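Local coordinates for uncharacterized protein (Acinetobacter baumannii, PDB 4PUX), which is of unknown function but adopts a beta-barrel fold of the DUF3237 family, within the allene oxide cyclase-like barrel clan, at residues D34-G46 / I57-S69. Residues are numbered along the deposited sequence; the frame is centred on the assembly and turned at random. Where two conformers were deposited one is given.
With EDO (1,2-ethanediol), chain C.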
loop_
_atom_site.group_PDB
_atom_site.type_symbol
_atom_site.label_atom_id
_atom_site.label_comp_id
_atom_site.label_asym_id
_atom_site.label_seq_id
_atom_site.Cartn_x
_atom_site.Cartn_y
_atom_site.Cartn_z
ATOM N N ASP A 34 19.699 10.904 -8.810
ATOM C CA ASP A 34 19.954 11.374 -7.460
ATOM C C ASP A 34 18.840 10.999 -6.461
ATOM O O ASP A 34 19.097 10.965 -5.251
ATOM C CB ASP A 34 20.167 12.892 -7.404
ATOM C CG ASP A 34 21.573 13.336 -7.830
ATOM O OD1 ASP A 34 22.381 12.498 -8.328
ATOM O OD2 ASP A 34 21.897 14.524 -7.582
ATOM N N ALA A 35 17.607 10.774 -6.944
ATOM C CA ALA A 35 16.479 10.427 -6.059
ATOM C C ALA A 35 16.701 9.156 -5.244
ATOM O O ALA A 35 16.132 9.002 -4.148
ATOM C CB ALA A 35 15.167 10.311 -6.860
ATOM N N GLY A 36 17.502 8.228 -5.778
ATOM C CA GLY A 36 17.804 6.966 -5.070
ATOM C C GLY A 36 17.742 5.718 -5.945
ATOM O O GLY A 36 17.892 5.800 -7.172
ATOM N N LYS A 37 17.622 4.565 -5.279
ATOM C CA LYS A 37 17.617 3.265 -5.929
ATOM C C LYS A 37 16.228 2.930 -6.436
ATOM O O LYS A 37 15.239 3.084 -5.707
ATOM C CB LYS A 37 18.102 2.169 -4.964
ATOM C CG LYS A 37 19.544 2.333 -4.625
ATOM C CD LYS A 37 20.018 1.219 -3.693
ATOM C CE LYS A 37 21.426 1.504 -3.109
ATOM N NZ LYS A 37 21.779 0.543 -1.994
ATOM N N ARG A 38 16.158 2.506 -7.691
ATOM C CA ARG A 38 14.927 2.033 -8.326
ATOM C C ARG A 38 14.794 0.520 -8.119
ATOM O O ARG A 38 15.695 -0.227 -8.461
ATOM C CB ARG A 38 14.937 2.368 -9.827
ATOM C CG ARG A 38 13.769 1.759 -10.568
ATOM C CD ARG A 38 12.427 2.352 -10.134
ATOM N NE ARG A 38 12.248 3.753 -10.543
ATOM C CZ ARG A 38 11.177 4.474 -10.269
ATOM N NH1 ARG A 38 10.225 3.965 -9.485
ATOM N NH2 ARG A 38 11.026 5.678 -10.800
ATOM N N ARG A 39 13.677 0.100 -7.549
ATOM C CA ARG A 39 13.365 -1.307 -7.280
ATOM C C ARG A 39 11.982 -1.604 -7.894
ATOM O O ARG A 39 11.010 -0.881 -7.615
ATOM C CB ARG A 39 13.324 -1.594 -5.755
ATOM C CG ARG A 39 14.550 -1.077 -5.013
ATOM C CD ARG A 39 14.494 -1.424 -3.543
ATOM N NE ARG A 39 14.656 -2.848 -3.307
ATOM C CZ ARG A 39 13.840 -3.622 -2.589
ATOM N NH1 ARG A 39 12.786 -3.131 -1.952
ATOM N NH2 ARG A 39 14.137 -4.901 -2.447
ATOM N N ILE A 40 11.888 -2.636 -8.736
ATOM C CA ILE A 40 10.610 -3.028 -9.375
ATOM C C ILE A 40 10.231 -4.357 -8.764
ATOM O O ILE A 40 10.915 -5.369 -8.938
ATOM C CB ILE A 40 10.704 -3.055 -10.911
ATOM C CG1 ILE A 40 11.154 -1.686 -11.450
ATOM C CG2 ILE A 40 9.373 -3.538 -11.530
ATOM C CD1 ILE A 40 11.445 -1.656 -12.947
ATOM N N ILE A 41 9.215 -4.297 -7.916
ATOM C CA ILE A 41 8.793 -5.392 -7.030
ATOM C C ILE A 41 7.459 -6.006 -7.546
ATOM O O ILE A 41 6.386 -5.379 -7.402
ATOM C CB ILE A 41 8.585 -4.860 -5.596
ATOM C CG1 ILE A 41 9.823 -4.114 -5.080
ATOM C CG2 ILE A 41 8.126 -5.993 -4.644
ATOM C CD1 ILE A 41 9.576 -3.230 -3.900
ATOM N N PRO A 42 7.526 -7.113 -8.294
ATOM C CA PRO A 42 6.295 -7.722 -8.830
ATOM C C PRO A 42 5.243 -8.094 -7.804
ATOM O O PRO A 42 5.555 -8.638 -6.755
ATOM C CB PRO A 42 6.798 -8.961 -9.574
ATOM C CG PRO A 42 8.179 -8.655 -9.931
ATOM C CD PRO A 42 8.698 -7.923 -8.684
ATOM N N ILE A 43 3.999 -7.774 -8.152
ATOM C CA ILE A 43 2.825 -8.199 -7.390
ATOM C C ILE A 43 2.225 -9.434 -8.070
ATOM O O ILE A 43 1.764 -9.359 -9.198
ATOM C CB ILE A 43 1.781 -7.050 -7.268
ATOM C CG1 ILE A 43 2.390 -5.931 -6.383
ATOM C CG2 ILE A 43 0.412 -7.594 -6.767
ATOM C CD1 ILE A 43 1.664 -4.620 -6.492
ATOM N N THR A 44 2.245 -10.579 -7.365
ATOM C CA THR A 44 1.914 -11.863 -7.987
ATOM C C THR A 44 0.538 -12.405 -7.655
ATOM O O THR A 44 0.044 -13.345 -8.314
ATOM C CB THR A 44 3.021 -12.918 -7.605
ATOM O OG1 THR A 44 3.083 -13.071 -6.184
ATOM C CG2 THR A 44 4.388 -12.455 -8.141
ATOM N N GLY A 45 -0.099 -11.815 -6.648
ATOM C CA GLY A 45 -1.421 -12.253 -6.201
ATOM C C GLY A 45 -1.717 -11.724 -4.803
ATOM O O GLY A 45 -1.080 -10.779 -4.335
ATOM N N GLY A 46 -2.703 -12.339 -4.159
ATOM C CA GLY A 46 -3.120 -11.986 -2.832
ATOM C C GLY A 46 -4.624 -11.966 -2.693
ATOM O O GLY A 46 -5.333 -12.514 -3.534
ATOM N N ILE A 57 -6.337 -10.735 -5.589
ATOM C CA ILE A 57 -5.444 -9.934 -6.394
ATOM C C ILE A 57 -4.918 -10.837 -7.494
ATOM O O ILE A 57 -4.458 -11.938 -7.234
ATOM C CB ILE A 57 -4.293 -9.334 -5.523
ATOM C CG1 ILE A 57 -4.877 -8.378 -4.479
ATOM C CG2 ILE A 57 -3.210 -8.647 -6.357
ATOM C CD1 ILE A 57 -3.926 -8.048 -3.343
ATOM N N LEU A 58 -4.905 -10.314 -8.716
ATOM C CA LEU A 58 -4.440 -11.084 -9.883
ATOM C C LEU A 58 -2.900 -10.983 -10.026
ATOM O O LEU A 58 -2.245 -10.178 -9.339
ATOM C CB LEU A 58 -5.196 -10.637 -11.157
ATOM C CG LEU A 58 -6.710 -10.794 -11.078
ATOM C CD1 LEU A 58 -7.330 -10.367 -12.420
ATOM C CD2 LEU A 58 -7.130 -12.240 -10.749
ATOM N N ASN A 59 -2.317 -11.777 -10.934
ATOM C CA ASN A 59 -0.894 -11.715 -11.220
ATOM C C ASN A 59 -0.657 -10.634 -12.295
ATOM O O ASN A 59 -0.685 -10.896 -13.489
ATOM C CB ASN A 59 -0.374 -13.096 -11.652
ATOM C CG ASN A 59 1.134 -13.133 -11.790
ATOM O OD1 ASN A 59 1.815 -12.125 -11.623
ATOM N ND2 ASN A 59 1.658 -14.289 -12.070
ATOM N N ASN A 60 -0.413 -9.407 -11.825
ATOM C CA ASN A 60 -0.285 -8.221 -12.668
ATOM C C ASN A 60 0.323 -7.078 -11.847
ATOM O O ASN A 60 -0.046 -6.855 -10.652
ATOM C CB ASN A 60 -1.653 -7.757 -13.173
ATOM C CG ASN A 60 -1.589 -6.395 -13.882
ATOM O OD1 ASN A 60 -1.098 -6.246 -15.030
ATOM N ND2 ASN A 60 -2.066 -5.416 -13.218
ATOM N N GLY A 61 1.192 -6.332 -12.484
ATOM C CA GLY A 61 1.719 -5.122 -11.901
ATOM C C GLY A 61 2.791 -5.303 -10.886
ATOM O O GLY A 61 3.451 -6.367 -10.801
ATOM N N ALA A 62 3.078 -4.208 -10.178
ATOM C CA ALA A 62 4.267 -4.095 -9.337
ATOM C C ALA A 62 4.222 -2.830 -8.483
ATOM O O ALA A 62 3.350 -1.960 -8.684
ATOM C CB ALA A 62 5.555 -4.040 -10.233
ATOM N N ASP A 63 5.148 -2.746 -7.550
ATOM C CA ASP A 63 5.564 -1.486 -6.916
ATOM C C ASP A 63 6.826 -1.002 -7.627
ATOM O O ASP A 63 7.872 -1.702 -7.612
ATOM C CB ASP A 63 5.804 -1.670 -5.404
ATOM C CG ASP A 63 6.179 -0.384 -4.672
ATOM O OD1 ASP A 63 6.187 0.692 -5.282
ATOM O OD2 ASP A 63 6.393 -0.482 -3.421
ATOM N N TRP A 64 6.713 0.145 -8.298
ATOM C CA TRP A 64 7.868 0.851 -8.878
ATOM C C TRP A 64 8.410 1.822 -7.795
ATOM O O TRP A 64 7.948 2.950 -7.690
ATOM C CB TRP A 64 7.461 1.592 -10.163
ATOM C CG TRP A 64 7.246 0.693 -11.361
ATOM C CD1 TRP A 64 8.196 0.444 -12.345
ATOM C CD2 TRP A 64 6.111 -0.135 -11.703
ATOM N NE1 TRP A 64 7.695 -0.417 -13.269
ATOM C CE2 TRP A 64 6.439 -0.809 -12.911
ATOM C CE3 TRP A 64 4.844 -0.328 -11.150
ATOM C CZ2 TRP A 64 5.541 -1.670 -13.571
ATOM C CZ3 TRP A 64 3.929 -1.176 -11.834
ATOM C CH2 TRP A 64 4.277 -1.803 -13.026
ATOM N N GLN A 65 9.306 1.303 -6.949
ATOM C CA GLN A 65 9.741 1.957 -5.736
ATOM C C GLN A 65 11.041 2.706 -5.922
ATOM O O GLN A 65 11.870 2.323 -6.766
ATOM C CB GLN A 65 9.936 0.844 -4.657
ATOM C CG GLN A 65 10.201 1.309 -3.261
ATOM C CD GLN A 65 10.290 0.154 -2.274
ATOM O OE1 GLN A 65 11.375 -0.405 -2.047
ATOM N NE2 GLN A 65 9.130 -0.259 -1.732
ATOM N N ILE A 66 11.219 3.754 -5.113
ATOM C CA ILE A 66 12.482 4.502 -5.020
ATOM C C ILE A 66 12.876 4.500 -3.541
ATOM O O ILE A 66 12.048 4.804 -2.682
ATOM C CB ILE A 66 12.367 5.968 -5.502
ATOM C CG1 ILE A 66 11.920 6.034 -6.968
ATOM C CG2 ILE A 66 13.716 6.729 -5.316
ATOM C CD1 ILE A 66 11.387 7.392 -7.368
ATOM N N VAL A 67 14.126 4.098 -3.252
ATOM C CA VAL A 67 14.650 4.120 -1.881
ATOM C C VAL A 67 15.789 5.135 -1.852
ATOM O O VAL A 67 16.825 4.945 -2.553
ATOM C CB VAL A 67 15.150 2.744 -1.419
ATOM C CG1 VAL A 67 15.651 2.794 0.036
ATOM C CG2 VAL A 67 14.012 1.698 -1.583
ATOM N N ASP A 68 15.646 6.172 -1.034
ATOM C CA ASP A 68 16.656 7.240 -0.963
ATOM C C ASP A 68 17.813 6.860 -0.019
ATOM O O ASP A 68 17.844 5.728 0.515
ATOM C CB ASP A 68 16.012 8.609 -0.690
ATOM C CG ASP A 68 15.645 8.857 0.765
ATOM O OD1 ASP A 68 15.954 8.009 1.654
ATOM O OD2 ASP A 68 15.032 9.938 0.990
ATOM N N SER A 69 18.729 7.818 0.215
ATOM C CA SER A 69 19.952 7.535 0.975
ATOM C C SER A 69 19.758 7.564 2.488
ATOM O O SER A 69 20.691 7.241 3.226
ATOM C CB SER A 69 21.044 8.536 0.603
ATOM O OG SER A 69 20.710 9.841 1.004
HETATM C C1 EDO C . 7.180 5.873 -10.306
HETATM O O1 EDO C . 8.376 6.285 -9.688
HETATM C C2 EDO C . 7.059 6.418 -11.724
HETATM O O2 EDO C . 8.018 5.858 -12.570
HETATM O O HOH W 1 3.055 -9.117 -11.662
#
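Arg-39 and Gln-65 are cross-strand neighbours in a hydrogen-bonded pair of the antiparallel hairpin, and their side chains lie side by side, pointing the same way. Arg-39 NH1 donates to Gln-65 OE1 (3.1 Å), which lies in the guanidinium plane, while guanidinium and amide planes are turned 35° apart. Ile-41 CD1 packs 3.7 Å from Gln-65 NE2, which also makes a weak bond to Asp-63 OD2. On the other face of the sheet, Ile-40 CG2 sits over the indole of Trp-64 in a CH-pi contact, 4.2 Å from the five-membered-ring centroid. Arg-38, bent at chi2 and chi3 (66° and 69°), folds back so that Ile-66 CG1 covers one guanidinium face; NH1 and NH2 both grip O1 of an ethanediol, probably from the crystallisation liquor.

Paired backbone bonds link Lys-37 with Val-67, Arg-39 with Gln-65 and Ile-41 with Asp-63. Past Pro-42 the pairing becomes one-sided: Ile-43 N still bonds Gly-61 O (3.0 Å), but from Asn-60 N Ile-43 O receives a weak bond; a water lies within hydrogen-bonding distance of both carbonyl oxygens. Farther out, Glu-28 forms a salt bridge with Arg-39, and Asp-76 N bonds Asp-63 OD1. Shared between carboxylate and amide oxygen, the Arg-39 guanidinium thus ties this hairpin to neighbouring strand 27-33 through bonds from different nitrogens that probably limit the guanidinium's rotation.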